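Local structure of putative lipoprotein (Bacteroides thetaiotaomicron, 4Q1Z) at residues G68-T73 / Y78-N83; V125-Q130 / A338-L343; N137-L142 / I358-T363; S199-N204 / D208-Q213; F269-P272 / A276-P279. The protein is of unknown function but, as a two-domain lipoprotein of the DUF4876 family, is probably tethered to a membrane through a lipid. One frame throughout, in Å; residues are numbered along the deposited sequence. Where two conformers were deposited one is given.

Contact 1. Residues G68-T73 / Y78-N83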
# COMPACT_ATOMS: atom_id res chain seq x y z
N GLY A 68 15.48 13.93 2.42
CA GLY A 68 15.94 12.55 2.56
C GLY A 68 14.98 11.75 3.40
O GLY A 68 13.85 12.17 3.63
N THR A 69 15.46 10.59 3.87
CA THR A 69 14.65 9.64 4.64
C THR A 69 15.35 9.24 5.94
O THR A 69 16.55 8.98 5.96
CB THR A 69 14.29 8.41 3.74
OG1 THR A 69 13.30 8.82 2.81
CG2 THR A 69 13.73 7.21 4.51
N ALA A 70 14.57 9.18 7.02
CA ALA A 70 15.02 8.70 8.31
C ALA A 70 14.25 7.44 8.66
O ALA A 70 13.05 7.36 8.39
CB ALA A 70 14.83 9.76 9.38
N ILE A 71 14.95 6.43 9.18
CA ILE A 71 14.36 5.17 9.64
C ILE A 71 14.59 5.13 11.15
O ILE A 71 15.73 5.33 11.58
CB ILE A 71 14.92 3.93 8.88
CG1 ILE A 71 14.48 3.93 7.41
CG2 ILE A 71 14.46 2.62 9.54
CD1 ILE A 71 15.45 4.56 6.46
N ASP A 72 13.53 4.96 11.96
CA ASP A 72 13.71 4.94 13.40
C ASP A 72 14.06 3.52 13.89
O ASP A 72 14.20 2.60 13.08
CB ASP A 72 12.54 5.61 14.18
CG ASP A 72 11.21 4.90 14.37
OD1 ASP A 72 11.07 3.74 13.93
OD2 ASP A 72 10.30 5.50 15.00
N THR A 73 14.27 3.36 15.22
CA THR A 73 14.68 2.09 15.84
C THR A 73 13.64 0.98 15.69
O THR A 73 14.00 -0.19 15.82
CB THR A 73 15.03 2.30 17.30
OG1 THR A 73 14.02 3.08 17.94
CG2 THR A 73 16.39 2.95 17.48
N TYR A 78 10.37 7.63 7.52
CA TYR A 78 9.98 9.02 7.50
C TYR A 78 10.58 9.75 6.33
O TYR A 78 11.78 9.64 6.09
CB TYR A 78 10.41 9.75 8.80
CG TYR A 78 9.91 9.14 10.09
CD1 TYR A 78 10.56 8.04 10.66
CD2 TYR A 78 8.83 9.69 10.77
CE1 TYR A 78 10.11 7.48 11.85
CE2 TYR A 78 8.38 9.14 11.98
CZ TYR A 78 9.03 8.03 12.51
OH TYR A 78 8.59 7.47 13.68
N TYR A 79 9.78 10.56 5.65
CA TYR A 79 10.28 11.47 4.63
C TYR A 79 10.56 12.77 5.38
O TYR A 79 9.66 13.36 6.00
CB TYR A 79 9.30 11.63 3.44
CG TYR A 79 9.82 12.61 2.42
CD1 TYR A 79 11.02 12.39 1.75
CD2 TYR A 79 9.14 13.79 2.15
CE1 TYR A 79 11.52 13.31 0.83
CE2 TYR A 79 9.63 14.72 1.23
CZ TYR A 79 10.82 14.48 0.59
OH TYR A 79 11.29 15.41 -0.30
N ILE A 80 11.84 13.15 5.43
CA ILE A 80 12.22 14.33 6.21
C ILE A 80 12.55 15.48 5.27
O ILE A 80 13.05 15.26 4.17
CB ILE A 80 13.35 13.97 7.23
CG1 ILE A 80 14.67 13.50 6.53
CG2 ILE A 80 12.84 12.90 8.22
CD1 ILE A 80 15.85 13.21 7.43
N ASN A 81 12.18 16.70 5.67
CA ASN A 81 12.35 17.90 4.85
C ASN A 81 12.56 19.14 5.71
O ASN A 81 12.03 19.24 6.81
CB ASN A 81 11.13 18.09 3.92
CG ASN A 81 11.48 18.42 2.49
OD1 ASN A 81 12.24 19.35 2.19
ND2 ASN A 81 10.92 17.66 1.55
N GLY A 82 13.30 20.09 5.18
CA GLY A 82 13.58 21.35 5.85
C GLY A 82 14.20 22.35 4.91
O GLY A 82 14.66 21.99 3.83
N ASN A 83 14.18 23.63 5.29
CA ASN A 83 14.80 24.69 4.51
C ASN A 83 15.13 25.91 5.37
O ASN A 83 14.62 26.06 6.47
CB ASN A 83 13.97 25.11 3.29
CG ASN A 83 12.60 25.65 3.58
OD1 ASN A 83 12.44 26.80 3.97
ND2 ASN A 83 11.60 24.85 3.28
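Gly68 and Ile80 form an antiparallel hydrogen-bonded pair: Ile80 N gives a firm bond to Gly68 O (2.9 Å), and Gly68 N returns a longer one to Ile80 O (3.3 Å). With no side chain on Gly68, CG1 of Ile80 settles over the backbone there, 3.3 Å from Gly68 O. Thr69 then faces Tyr79 in a non-hydrogen-bonded pair with the CA atoms 4.7 Å apart, and Thr69 CA adds a CH...O contact to Tyr78 O (3.2 Å). The phenol of Tyr79 runs back past Gly68 O, its OH bonded to Ser67 OG in strand 60-72 and to the backbone N of Glu361. Ala70 and Tyr78 make the next hydrogen-bonded pair, in which Ala70 N bonds Tyr78 O, while the shorter return bond, Tyr78 N to Ala70 O, is 2.8 Å. The methyl of Ala70 shares one face of the sheet with Ile80, meeting its CG2 at 3.9 Å. Beyond Ala70 the pairing passes from backbone to side chains. Asp72 takes the phenol proton of Tyr78, OH to OD2 2.9 Å, the hydroxyl coming from above the carboxylate, whose plane is turned 66° from the ring. With CG between the backbone N and carbonyl carbon (chi1 76°), the carboxylate stands close enough to its own turn for OD1 to accept from the backbone N of Glu74 and Asn76. Strands 60-72 and 77-89 thus form a beta hairpin of the seven-stranded N-terminal sheet, its connection held by an aspartate that binds both turn and tyrosine.

Contact 2. Residues V125-Q130 / A338-L343; sequences VYFRDQ and ATYCGL
Val125 presses its branched side chain onto one face of the Tyr340 ring, and this is where the contact is tight. CB of Val125 stands 3.7 Å from the Tyr340 ring centroid, 23° off the normal, a CH-pi approach shifted toward the CE1 rim, with Tyr340 CE1 only 3.5 Å from Val125 CB. Val125 CG1 stands over the middle of the ring, 4.1 Å from Tyr340 CG, whereas Val125 CG2 sits toward the hydroxyl end, 3.7 Å from Tyr340 CZ. Both methyls thus lie on the same face, one capping the ring and the other nearer its phenol oxygen. Tyr340 reaches this place with CG anti to its own carbonyl carbon (chi1 -59°). Packing slackens at the ring edge. Tyr126 O lies near the ring plane, 3.9 Å from Tyr340 CE1, and CB of Phe127 sits 3.9 Å from Tyr340 OH; Phe127 and Tyr340 run side by side in the same direction, so that the hydroxyl meets the edge of the phenylalanine ring and neither ring stacks on the other. No hydrogen bond spans the two segments, and Val125, at the outer side, is exposed to solvent. The inner side is more polar: Tyr126 turns its phenol away to bond His205, while the carboxylate of Asp129 accepts from Tyr114, Ser118 and Ser214. The backbone of Tyr340 is tied to Cys116, in the same connection that carries Val125. The contact is loop-to-loop packing in the larger, eleven-stranded domain, joining the connection between strands 108-114 and 131-136 to the one leading into strand 344-347.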
# COMPACT_ATOMS: atom_id res chain seq x y z
N VAL A 125 -25.87 -7.88 -13.74
CA VAL A 125 -24.81 -7.27 -12.95
C VAL A 125 -23.48 -7.71 -13.55
O VAL A 125 -23.45 -8.65 -14.36
CB VAL A 125 -24.92 -7.59 -11.41
CG1 VAL A 125 -26.29 -7.22 -10.85
CG2 VAL A 125 -24.55 -9.05 -11.07
N TYR A 126 -22.40 -7.02 -13.19
CA TYR A 126 -21.03 -7.34 -13.59
C TYR A 126 -20.15 -7.23 -12.34
O TYR A 126 -19.97 -6.12 -11.84
CB TYR A 126 -20.52 -6.43 -14.73
CG TYR A 126 -19.23 -6.91 -15.37
CD1 TYR A 126 -19.22 -8.00 -16.24
CD2 TYR A 126 -18.01 -6.27 -15.12
CE1 TYR A 126 -18.04 -8.45 -16.83
CE2 TYR A 126 -16.82 -6.72 -15.69
CZ TYR A 126 -16.84 -7.81 -16.56
OH TYR A 126 -15.70 -8.26 -17.18
N PHE A 127 -19.67 -8.36 -11.79
CA PHE A 127 -18.83 -8.33 -10.60
C PHE A 127 -17.36 -8.69 -10.94
O PHE A 127 -16.57 -8.93 -10.01
CB PHE A 127 -19.40 -9.30 -9.51
CG PHE A 127 -19.59 -10.73 -9.96
CD1 PHE A 127 -18.50 -11.53 -10.31
CD2 PHE A 127 -20.87 -11.26 -10.12
CE1 PHE A 127 -18.69 -12.82 -10.80
CE2 PHE A 127 -21.05 -12.55 -10.62
CZ PHE A 127 -19.96 -13.32 -10.95
N ARG A 128 -17.00 -8.76 -12.25
CA ARG A 128 -15.64 -9.21 -12.62
C ARG A 128 -14.65 -8.07 -12.88
O ARG A 128 -13.49 -8.34 -13.21
CB ARG A 128 -15.66 -10.15 -13.83
CG ARG A 128 -16.84 -11.08 -13.83
CD ARG A 128 -16.86 -12.01 -15.02
NE ARG A 128 -17.89 -13.03 -14.83
CZ ARG A 128 -17.69 -14.15 -14.16
NH1 ARG A 128 -16.49 -14.44 -13.69
NH2 ARG A 128 -18.69 -15.01 -13.98
N ASP A 129 -15.07 -6.80 -12.68
CA ASP A 129 -14.19 -5.64 -12.88
C ASP A 129 -13.32 -5.30 -11.62
O ASP A 129 -12.53 -4.36 -11.67
CB ASP A 129 -15.00 -4.42 -13.38
CG ASP A 129 -16.27 -4.09 -12.62
OD1 ASP A 129 -16.51 -4.71 -11.55
OD2 ASP A 129 -16.98 -3.15 -13.03
N GLN A 130 -13.44 -6.09 -10.53
CA GLN A 130 -12.69 -5.91 -9.27
C GLN A 130 -11.17 -5.78 -9.49
O GLN A 130 -10.59 -6.55 -10.25
CB GLN A 130 -12.95 -7.09 -8.30
CG GLN A 130 -14.37 -7.20 -7.78
CD GLN A 130 -14.52 -8.19 -6.64
OE1 GLN A 130 -13.94 -9.29 -6.63
NE2 GLN A 130 -15.35 -7.85 -5.67
N ALA A 338 -23.21 1.19 -1.56
CA ALA A 338 -24.10 0.43 -2.44
C ALA A 338 -23.35 -0.63 -3.21
O ALA A 338 -22.14 -0.51 -3.39
CB ALA A 338 -24.80 1.37 -3.42
N THR A 339 -24.08 -1.66 -3.65
CA THR A 339 -23.52 -2.69 -4.51
C THR A 339 -23.84 -2.31 -5.96
O THR A 339 -24.88 -1.68 -6.24
CB THR A 339 -24.03 -4.09 -4.15
OG1 THR A 339 -25.44 -4.22 -4.38
CG2 THR A 339 -23.65 -4.51 -2.76
N TYR A 340 -22.93 -2.66 -6.84
CA TYR A 340 -23.08 -2.51 -8.26
C TYR A 340 -23.35 -1.09 -8.69
O TYR A 340 -24.17 -0.86 -9.53
CB TYR A 340 -24.14 -3.47 -8.80
CG TYR A 340 -23.80 -4.90 -8.54
CD1 TYR A 340 -22.86 -5.56 -9.27
CD2 TYR A 340 -24.40 -5.58 -7.52
CE1 TYR A 340 -22.54 -6.87 -9.01
CE2 TYR A 340 -24.09 -6.88 -7.26
CZ TYR A 340 -23.15 -7.51 -8.00
OH TYR A 340 -22.86 -8.81 -7.72
N CYS A 341 -22.61 -0.15 -8.11
CA CYS A 341 -22.75 1.27 -8.43
C CYS A 341 -21.56 1.80 -9.25
O CYS A 341 -21.60 2.95 -9.70
CB CYS A 341 -23.00 2.11 -7.18
SG CYS A 341 -21.67 2.08 -5.97
N GLY A 342 -20.57 0.94 -9.48
CA GLY A 342 -19.38 1.24 -10.27
C GLY A 342 -18.49 2.28 -9.65
O GLY A 342 -17.86 3.05 -10.37
N LEU A 343 -18.46 2.35 -8.31
CA LEU A 343 -17.66 3.30 -7.55
C LEU A 343 -16.70 2.58 -6.61
O LEU A 343 -17.01 1.50 -6.07
CB LEU A 343 -18.54 4.28 -6.74
CG LEU A 343 -19.62 5.08 -7.52
CD1 LEU A 343 -20.42 5.96 -6.59
CD2 LEU A 343 -19.03 5.92 -8.65

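Contact 3. Residues N137-L142 / I358-T363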
# COMPACT_ATOMS: atom_id res chain seq x y z
N ASN A 137 5.29 3.46 -1.91
CA ASN A 137 5.23 4.76 -1.24
C ASN A 137 6.57 5.11 -0.53
O ASN A 137 6.72 6.21 0.01
CB ASN A 137 4.07 4.69 -0.23
CG ASN A 137 3.38 5.97 0.09
OD1 ASN A 137 3.04 6.78 -0.78
ND2 ASN A 137 3.10 6.15 1.37
N SER A 138 7.55 4.19 -0.58
CA SER A 138 8.85 4.28 0.08
C SER A 138 9.96 5.03 -0.74
O SER A 138 9.76 5.43 -1.90
CB SER A 138 9.32 2.87 0.46
OG SER A 138 10.11 2.22 -0.53
N ALA A 139 11.12 5.22 -0.08
CA ALA A 139 12.32 5.91 -0.58
C ALA A 139 13.18 5.05 -1.53
O ALA A 139 14.10 5.58 -2.14
CB ALA A 139 13.16 6.37 0.59
N ASP A 140 12.91 3.75 -1.65
CA ASP A 140 13.72 2.87 -2.48
C ASP A 140 12.89 1.76 -3.11
O ASP A 140 11.75 1.55 -2.70
CB ASP A 140 14.88 2.27 -1.65
CG ASP A 140 16.23 2.18 -2.37
OD1 ASP A 140 16.31 2.56 -3.57
OD2 ASP A 140 17.22 1.73 -1.73
N ILE A 141 13.49 1.05 -4.10
CA ILE A 141 12.93 -0.11 -4.80
C ILE A 141 12.58 -1.21 -3.78
O ILE A 141 13.37 -1.47 -2.87
CB ILE A 141 13.95 -0.65 -5.86
CG1 ILE A 141 14.35 0.44 -6.86
CG2 ILE A 141 13.44 -1.92 -6.60
CD1 ILE A 141 15.78 0.34 -7.26
N LEU A 142 11.41 -1.82 -3.94
CA LEU A 142 10.90 -2.95 -3.16
C LEU A 142 10.66 -4.11 -4.08
O LEU A 142 10.21 -3.89 -5.21
CB LEU A 142 9.57 -2.60 -2.48
CG LEU A 142 9.56 -1.71 -1.26
CD1 LEU A 142 8.17 -1.13 -1.05
CD2 LEU A 142 10.04 -2.47 0.01
N ILE A 358 2.54 16.64 -0.49
CA ILE A 358 3.95 16.55 -0.12
C ILE A 358 4.65 15.66 -1.16
O ILE A 358 4.25 14.52 -1.34
CB ILE A 358 4.11 16.04 1.35
CG1 ILE A 358 3.44 17.04 2.33
CG2 ILE A 358 5.60 15.82 1.70
CD1 ILE A 358 3.20 16.54 3.74
N ILE A 359 5.66 16.21 -1.88
CA ILE A 359 6.38 15.54 -2.97
C ILE A 359 7.75 15.00 -2.53
O ILE A 359 8.54 15.73 -1.93
CB ILE A 359 6.52 16.53 -4.18
CG1 ILE A 359 5.14 17.03 -4.67
CG2 ILE A 359 7.37 15.96 -5.34
CD1 ILE A 359 4.11 15.93 -5.11
N ARG A 360 8.03 13.73 -2.87
CA ARG A 360 9.32 13.08 -2.61
C ARG A 360 10.23 13.57 -3.70
O ARG A 360 10.23 13.01 -4.79
CB ARG A 360 9.18 11.54 -2.60
CG ARG A 360 10.45 10.82 -2.14
CD ARG A 360 10.30 9.31 -2.03
NE ARG A 360 9.24 8.90 -1.11
CZ ARG A 360 9.40 8.62 0.18
NH1 ARG A 360 10.59 8.71 0.75
NH2 ARG A 360 8.36 8.24 0.92
N GLU A 361 10.95 14.67 -3.43
CA GLU A 361 11.83 15.39 -4.36
C GLU A 361 12.92 14.50 -5.00
O GLU A 361 13.35 14.79 -6.13
CB GLU A 361 12.50 16.61 -3.67
CG GLU A 361 11.55 17.57 -2.97
CD GLU A 361 10.76 18.56 -3.81
OE1 GLU A 361 10.00 18.13 -4.72
OE2 GLU A 361 10.83 19.77 -3.51
N GLU A 362 13.34 13.44 -4.30
CA GLU A 362 14.38 12.53 -4.76
C GLU A 362 13.92 11.78 -6.01
O GLU A 362 14.74 11.47 -6.89
CB GLU A 362 14.73 11.54 -3.64
CG GLU A 362 15.73 12.06 -2.62
CD GLU A 362 15.31 13.16 -1.65
OE1 GLU A 362 14.11 13.25 -1.32
OE2 GLU A 362 16.21 13.91 -1.20
N THR A 363 12.61 11.51 -6.10
CA THR A 363 11.98 10.76 -7.19
C THR A 363 10.88 11.55 -7.93
O THR A 363 10.41 11.09 -8.97
CB THR A 363 11.41 9.46 -6.63
OG1 THR A 363 10.55 9.77 -5.52
CG2 THR A 363 12.50 8.47 -6.22
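Across one face of the Arg360 guanidinium lies the peptide between Ser138 and Ala139: Ser138 C stands 3.7 Å above the plane, over its centre, and Ala139 N is shifted toward the rim. The guanidinium thus lies flat over this peptide at the junction of the two beta domains, where the turn after strand 131-136 meets the short two-stranded hairpin that begins with strand 359-360. Tyr79 and Val105 of the N-terminal sheet also pack on the arginine, so one side chain touches elements of both domains. At one end of the group, NH1 rests against the alanine, 3.5 Å from Ala139 CB. Ser138 O lies over the same face, 3.6 Å from Arg360 NE and not in line with its N-H. Arg360 leaves its backbone extended, with CG anti to N (chi1 -172°), and bends at chi3 (-58°), which turns the planar group against the peptide. A second charge lies close by: Glu77 forms a long, weak ion pair with NH1 and a weak bond with Ala139 N, and probably offsets part of the arginine's charge. Asn137 directs its amide elsewhere, OD1 to the backbone of Tyr368 and ND2 to Ser106 O, leaving its carbonyl as the polar link across the segments. That link is short but bent: Arg360 NH2 gives a weak hydrogen bond to Asn137 O at 2.8 Å, with an angle of only 118° at the hydrogen.

Contact 4. Residues S199-N204 / D208-Q213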
# COMPACT_ATOMS: atom_id res chain seq x y z
N SER A 199 -6.00 -7.62 -10.78
CA SER A 199 -7.40 -7.70 -11.17
C SER A 199 -7.94 -9.09 -10.90
O SER A 199 -7.17 -10.05 -10.93
CB SER A 199 -7.56 -7.38 -12.65
OG SER A 199 -7.69 -5.99 -12.90
N GLN A 200 -9.24 -9.22 -10.64
CA GLN A 200 -9.90 -10.52 -10.49
C GLN A 200 -9.79 -11.23 -11.85
O GLN A 200 -9.38 -12.39 -11.93
CB GLN A 200 -11.38 -10.34 -10.07
CG GLN A 200 -12.18 -11.62 -10.10
CD GLN A 200 -13.67 -11.41 -10.26
OE1 GLN A 200 -14.27 -11.86 -11.24
NE2 GLN A 200 -14.32 -10.81 -9.27
N PHE A 201 -10.11 -10.48 -12.93
CA PHE A 201 -10.12 -10.88 -14.33
C PHE A 201 -9.50 -9.75 -15.12
O PHE A 201 -10.15 -8.73 -15.35
CB PHE A 201 -11.58 -11.18 -14.74
CG PHE A 201 -11.89 -11.46 -16.20
CD1 PHE A 201 -11.14 -12.38 -16.92
CD2 PHE A 201 -12.98 -10.87 -16.82
CE1 PHE A 201 -11.44 -12.64 -18.26
CE2 PHE A 201 -13.29 -11.14 -18.15
CZ PHE A 201 -12.53 -12.04 -18.86
N ALA A 202 -8.21 -9.86 -15.46
CA ALA A 202 -7.51 -8.75 -16.13
C ALA A 202 -7.85 -8.66 -17.63
O ALA A 202 -7.01 -8.92 -18.48
CB ALA A 202 -6.01 -8.87 -15.91
N ALA A 203 -9.09 -8.21 -17.94
CA ALA A 203 -9.55 -8.06 -19.32
C ALA A 203 -10.21 -6.70 -19.59
O ALA A 203 -10.50 -5.94 -18.65
CB ALA A 203 -10.54 -9.17 -19.66
N ASN A 204 -10.47 -6.40 -20.87
CA ASN A 204 -11.19 -5.19 -21.23
C ASN A 204 -12.67 -5.36 -20.92
O ASN A 204 -13.45 -5.85 -21.74
CB ASN A 204 -10.98 -4.79 -22.68
CG ASN A 204 -11.56 -3.43 -22.96
OD1 ASN A 204 -12.07 -2.75 -22.05
ND2 ASN A 204 -11.50 -3.01 -24.22
N ASP A 208 -18.36 -5.15 -25.45
CA ASP A 208 -19.81 -5.44 -25.47
C ASP A 208 -20.16 -6.79 -24.82
O ASP A 208 -21.24 -6.90 -24.23
CB ASP A 208 -20.36 -5.36 -26.90
CG ASP A 208 -20.36 -3.96 -27.52
OD1 ASP A 208 -20.27 -2.96 -26.76
OD2 ASP A 208 -20.47 -3.87 -28.77
N ILE A 209 -19.24 -7.78 -24.86
CA ILE A 209 -19.42 -9.11 -24.26
C ILE A 209 -19.38 -9.07 -22.73
O ILE A 209 -19.84 -10.02 -22.11
CB ILE A 209 -18.37 -10.12 -24.77
CG1 ILE A 209 -16.92 -9.60 -24.61
CG2 ILE A 209 -18.68 -10.57 -26.21
CD1 ILE A 209 -15.85 -10.61 -24.91
N TYR A 210 -18.80 -8.01 -22.13
CA TYR A 210 -18.64 -7.91 -20.68
C TYR A 210 -19.58 -6.84 -20.08
O TYR A 210 -20.70 -7.18 -19.70
CB TYR A 210 -17.16 -7.67 -20.32
CG TYR A 210 -16.25 -8.81 -20.77
CD1 TYR A 210 -16.66 -10.13 -20.64
CD2 TYR A 210 -15.01 -8.56 -21.34
CE1 TYR A 210 -15.85 -11.18 -21.08
CE2 TYR A 210 -14.18 -9.60 -21.76
CZ TYR A 210 -14.61 -10.92 -21.61
OH TYR A 210 -13.82 -11.97 -21.99
N ASN A 211 -19.13 -5.58 -19.96
CA ASN A 211 -19.94 -4.48 -19.44
C ASN A 211 -19.45 -3.16 -20.02
O ASN A 211 -18.62 -2.52 -19.39
CB ASN A 211 -19.93 -4.43 -17.90
CG ASN A 211 -20.80 -3.33 -17.33
OD1 ASN A 211 -21.46 -2.58 -18.05
ND2 ASN A 211 -20.79 -3.18 -16.04
N PRO A 212 -20.00 -2.66 -21.14
CA PRO A 212 -19.53 -1.35 -21.67
C PRO A 212 -19.60 -0.17 -20.66
O PRO A 212 -18.90 0.82 -20.86
CB PRO A 212 -20.46 -1.12 -22.86
CG PRO A 212 -20.85 -2.47 -23.30
CD PRO A 212 -21.00 -3.26 -22.04
N GLN A 213 -20.38 -0.31 -19.56
CA GLN A 213 -20.55 0.70 -18.51
C GLN A 213 -19.59 0.46 -17.33
O GLN A 213 -19.70 1.14 -16.30
CB GLN A 213 -22.01 0.75 -18.01
CG GLN A 213 -23.02 1.34 -19.01
CD GLN A 213 -23.37 0.41 -20.15
OE1 GLN A 213 -23.66 -0.77 -19.96
NE2 GLN A 213 -23.34 0.93 -21.35
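Phe201 and Tyr210 meet edge to face, with planes 87° apart and centroids separated by 5.2 Å. The phenylalanine supplies the edge: its CE2 stands 3.7 Å from Tyr210 CZ, above the ring but offset toward the rim, and its CZ comes 3.4 Å from Tyr210 OH. The approach is therefore centred on the phenol end of the tyrosine. Phe201 projects straight from its backbone, CG anti to N (chi1 173°), which brings the far edge of the ring to the tyrosine. Tyr210 is enclosed from its other face as well, where CG1 of Ile209, the residue just before it, lies over the ring centre at 3.7 Å; the ring is sandwiched between an aromatic edge and an aliphatic chain. A third neighbour meets the rim: Asn204 O lies near the ring plane, 3.2 Å from Tyr210 CD2, where the ring's positive edge would suit a carbonyl oxygen. Ala203 touches both rings, its CB over one face of Phe201 and obliquely placed 4.2 Å from Tyr210 CE2. No hydrogen bond links the two segments, but each has its own local fold. Ala202 is the centre of an inverse gamma turn closed by Ala203 N and Phe201 O, and Asn211 OD1 accepts from Gln213 N. Lys122 binds the carbonyls of Asp208 and Tyr210 from outside. A T-shaped aromatic pair thus closes the irregular loop between strands 195-199 and 223-224 upon itself, beside an Asx turn at Asn211.

Contact 5. Residues F269-P272 / A276-P279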
# COMPACT_ATOMS: atom_id res chain seq x y z
N PHE A 269 0.79 -8.86 3.15
CA PHE A 269 1.74 -9.17 4.23
C PHE A 269 2.97 -9.92 3.73
O PHE A 269 2.93 -10.67 2.73
CB PHE A 269 1.05 -9.94 5.36
CG PHE A 269 0.46 -11.30 5.02
CD1 PHE A 269 -0.82 -11.41 4.47
CD2 PHE A 269 1.15 -12.48 5.34
CE1 PHE A 269 -1.38 -12.66 4.22
CE2 PHE A 269 0.59 -13.73 5.08
CZ PHE A 269 -0.69 -13.81 4.55
N ARG A 270 4.09 -9.67 4.44
CA ARG A 270 5.40 -10.24 4.13
C ARG A 270 5.86 -11.17 5.25
O ARG A 270 5.79 -10.83 6.43
CB ARG A 270 6.43 -9.12 3.90
CG ARG A 270 7.66 -9.55 3.10
CD ARG A 270 8.76 -8.50 3.15
NE ARG A 270 9.80 -8.75 2.14
CZ ARG A 270 10.88 -9.50 2.33
NH1 ARG A 270 11.09 -10.09 3.50
NH2 ARG A 270 11.76 -9.67 1.36
N VAL A 271 6.32 -12.36 4.89
CA VAL A 271 6.83 -13.35 5.85
C VAL A 271 8.35 -13.16 5.82
O VAL A 271 8.94 -13.24 4.74
CB VAL A 271 6.37 -14.81 5.58
CG1 VAL A 271 7.03 -15.79 6.55
CG2 VAL A 271 4.85 -14.94 5.68
N PRO A 272 8.99 -12.84 6.96
CA PRO A 272 10.45 -12.60 6.94
C PRO A 272 11.28 -13.81 6.51
O PRO A 272 10.96 -14.95 6.85
CB PRO A 272 10.78 -12.23 8.40
CG PRO A 272 9.50 -11.88 9.02
CD PRO A 272 8.45 -12.68 8.32
N ALA A 276 9.15 -19.20 9.10
CA ALA A 276 8.27 -20.12 8.39
C ALA A 276 6.81 -19.82 8.71
O ALA A 276 6.48 -19.46 9.84
CB ALA A 276 8.61 -21.54 8.75
N TRP A 277 5.94 -19.95 7.70
CA TRP A 277 4.50 -19.74 7.81
C TRP A 277 3.76 -20.61 6.78
O TRP A 277 3.76 -20.30 5.57
CB TRP A 277 4.14 -18.25 7.66
CG TRP A 277 2.67 -17.98 7.87
CD1 TRP A 277 2.00 -17.94 9.05
CD2 TRP A 277 1.68 -17.73 6.84
NE1 TRP A 277 0.66 -17.70 8.84
CE2 TRP A 277 0.44 -17.55 7.49
CE3 TRP A 277 1.74 -17.64 5.43
CZ2 TRP A 277 -0.73 -17.26 6.79
CZ3 TRP A 277 0.57 -17.35 4.74
CH2 TRP A 277 -0.64 -17.15 5.41
N ASP A 278 3.10 -21.67 7.26
CA ASP A 278 2.36 -22.58 6.38
C ASP A 278 0.93 -22.82 6.94
O ASP A 278 0.72 -23.76 7.72
CB ASP A 278 3.14 -23.89 6.19
CG ASP A 278 2.64 -24.82 5.12
OD1 ASP A 278 1.47 -24.68 4.69
OD2 ASP A 278 3.39 -25.72 4.74
N PRO A 279 -0.08 -22.02 6.51
CA PRO A 279 -1.45 -22.22 7.02
C PRO A 279 -2.11 -23.54 6.56
O PRO A 279 -3.13 -23.96 7.13
CB PRO A 279 -2.21 -21.01 6.48
CG PRO A 279 -1.47 -20.64 5.22
CD PRO A 279 -0.02 -20.86 5.59
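The aromatic part of the contact is a T-shaped pair: Phe269 turns its edge to the six-membered ring of Trp277, planes at 90° and centroids 5.1 Å apart. Phe269 CZ approaches Trp277 CH2 to 3.4 Å, and its CE2 lies 3.6 Å from CZ3, so the edge falls on the outer end of the indole, far from its pyrrole ring. The phenylalanine is put there by a first torsion of 62°, with CG held between the backbone N and the carbonyl carbon. On the opposite face of the indole sits CD of Pro279, 3.5 Å above the plane and offset toward the rim, so the tryptophan is flanked by groups from both sides. Tyr148 adds a further aromatic neighbour, meeting Trp277 edge to face and lying nearly parallel to Phe269. The aliphatic part is smaller and nearer the backbone. CG2 of Val271 packs 3.9 Å from Trp277 CB and CG1 lies 4.0 Å from the same atom, the two methyls spread round the root of the indole at about a right angle to its direction. Polar bonding between the segments is absent: the indole N-H of Trp277 is given to Lys301 O in strand 299-303. Phe269 closes its strand with a backbone bond to Tyr148. Joining the end of strand 265-269 to the loop that follows, the contact is held by apolar and aromatic packing alone, while the single polar atom of the indole is satisfied by another strand, which would fix the rotation of the ring plane.

From the N terminus, contact 1 closes first, a local hairpin in the N-terminal sheet. The chain then enters the larger domain, where contact 2 (125-130 with 338-343) and contact 3 (137-142 with 358-363) open in turn and close in the same order, so their long loops cross. Contacts 4 and 5, each a short closure, follow one another inside both. Contacts 2 and 4 touch, with Gln130 and Gln200 joined through backbone and side chain, at the end of the molecule far from contact 1. Contact 3 touches contact 1 through Tyr79 and Thr69, tying the two domains together. Contact 5 stands apart, about 7 Å from contact 3 between nearest atoms.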